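Local coordinates for protein cellulase (Uncultured bacterium, PDB 3WX5) that probably hydrolyses internal beta-1,4-glucosidic bonds of cellulose, as a family 12 endoglucanase, at residues A[160-165]-A[201-206]. Sequence-based numbering, arbitrary orientation.
Sequences ATVSLA and IDDAVA
Leu164 and Asp203 make the closer-packed half of this contact between the end of strand 157-164 and helix 197-206. CD1 of Leu164 lies 3.7 Å from CB of Asp203. CD2 of Leu164 is more distant, 4.2 Å from the same CB. The two side chains cross at about a right angle, and the leucine's branched end rests against CB and CG of the aspartate. A chi1 of 176° swings the carboxylate of Asp203 away from its own backbone nitrogen and out toward the strand. There its OD1 passes CG2 of Val162 at 3.7 Å, a van der Waals contact in which the two side chains run past each other in opposite directions. The carboxylate is held from beyond the two segments: OD2 forms a hydrogen bond with Tyr183 OH, on strand 179-185, and a salt bridge with Arg207 NE, which together would steady its rotation. Leu164 also leans on Tyr183 and Phe200, and Val162 on Arg207. The opposite face of the strand is the solvent side: Thr161 and Ser163, alternating with the contact residues, are exposed and do not meet the helix. In the beta-jelly-roll sandwich of glycoside hydrolase family 12, this small surface contact sets the single helix of the fold against an outermost strand of the larger sheet.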
# COMPACT_ATOMS: atom_id res chain seq x y z
N ALA A 160 -15.76 0.79 -13.39
CA ALA A 160 -16.96 0.47 -12.59
C ALA A 160 -17.02 1.30 -11.32
O ALA A 160 -16.09 2.03 -10.99
CB ALA A 160 -17.00 -1.02 -12.22
N THR A 161 -18.16 1.20 -10.63
CA THR A 161 -18.34 1.72 -9.29
C THR A 161 -18.95 0.57 -8.49
O THR A 161 -19.72 -0.25 -9.03
CB THR A 161 -19.33 2.91 -9.32
OG1 THR A 161 -18.87 3.88 -10.26
CG2 THR A 161 -19.45 3.56 -7.93
N VAL A 162 -18.50 0.38 -7.25
CA VAL A 162 -18.83 -0.85 -6.53
C VAL A 162 -19.01 -0.57 -5.02
O VAL A 162 -18.30 0.27 -4.47
CB VAL A 162 -17.75 -1.94 -6.81
CG1 VAL A 162 -16.38 -1.50 -6.25
CG2 VAL A 162 -18.16 -3.29 -6.27
N SER A 163 -19.99 -1.23 -4.38
CA SER A 163 -20.12 -1.23 -2.91
C SER A 163 -19.32 -2.40 -2.35
O SER A 163 -19.60 -3.57 -2.70
CB SER A 163 -21.57 -1.38 -2.47
OG SER A 163 -21.66 -1.35 -1.04
N LEU A 164 -18.30 -2.09 -1.55
CA LEU A 164 -17.45 -3.13 -0.92
C LEU A 164 -17.04 -2.66 0.45
O LEU A 164 -16.77 -1.48 0.66
CB LEU A 164 -16.18 -3.35 -1.75
CG LEU A 164 -16.32 -3.98 -3.15
CD1 LEU A 164 -14.95 -3.88 -3.90
CD2 LEU A 164 -16.82 -5.44 -3.04
N ALA A 165 -17.06 -3.58 1.41
CA ALA A 165 -16.39 -3.39 2.71
C ALA A 165 -17.00 -2.23 3.48
O ALA A 165 -16.32 -1.60 4.29
CB ALA A 165 -14.87 -3.17 2.52
N ILE A 201 -10.10 -8.03 -2.94
CA ILE A 201 -9.54 -9.15 -3.61
C ILE A 201 -10.57 -9.98 -4.38
O ILE A 201 -10.39 -10.25 -5.57
CB ILE A 201 -8.76 -10.06 -2.64
CG1 ILE A 201 -7.63 -9.25 -1.99
CG2 ILE A 201 -8.23 -11.25 -3.40
CD1 ILE A 201 -6.75 -10.05 -0.95
N ASP A 202 -11.69 -10.31 -3.73
CA ASP A 202 -12.71 -11.15 -4.35
C ASP A 202 -13.39 -10.41 -5.51
O ASP A 202 -13.78 -11.03 -6.49
CB ASP A 202 -13.77 -11.60 -3.33
CG ASP A 202 -13.27 -12.73 -2.41
OD1 ASP A 202 -12.12 -13.20 -2.59
OD2 ASP A 202 -13.99 -13.07 -1.44
N ASP A 203 -13.50 -9.08 -5.41
CA ASP A 203 -14.09 -8.31 -6.52
C ASP A 203 -13.15 -8.35 -7.72
O ASP A 203 -13.57 -8.57 -8.86
CB ASP A 203 -14.38 -6.87 -6.08
CG ASP A 203 -14.89 -6.00 -7.22
OD1 ASP A 203 -16.12 -6.05 -7.52
OD2 ASP A 203 -14.06 -5.35 -7.88
N ALA A 204 -11.86 -8.12 -7.46
CA ALA A 204 -10.86 -8.22 -8.53
C ALA A 204 -10.83 -9.61 -9.18
O ALA A 204 -10.71 -9.72 -10.42
CB ALA A 204 -9.47 -7.86 -7.98
N VAL A 205 -10.95 -10.67 -8.37
CA VAL A 205 -11.04 -12.01 -8.91
C VAL A 205 -12.28 -12.15 -9.79
O VAL A 205 -12.23 -12.75 -10.89
CB VAL A 205 -11.09 -13.07 -7.78
CG1 VAL A 205 -11.56 -14.43 -8.34
CG2 VAL A 205 -9.68 -13.19 -7.11
N ALA A 206 -13.41 -11.68 -9.28
CA ALA A 206 -14.66 -11.78 -10.07
C ALA A 206 -14.55 -11.07 -11.40
O ALA A 206 -15.10 -11.55 -12.40
CB ALA A 206 -15.86 -11.26 -9.28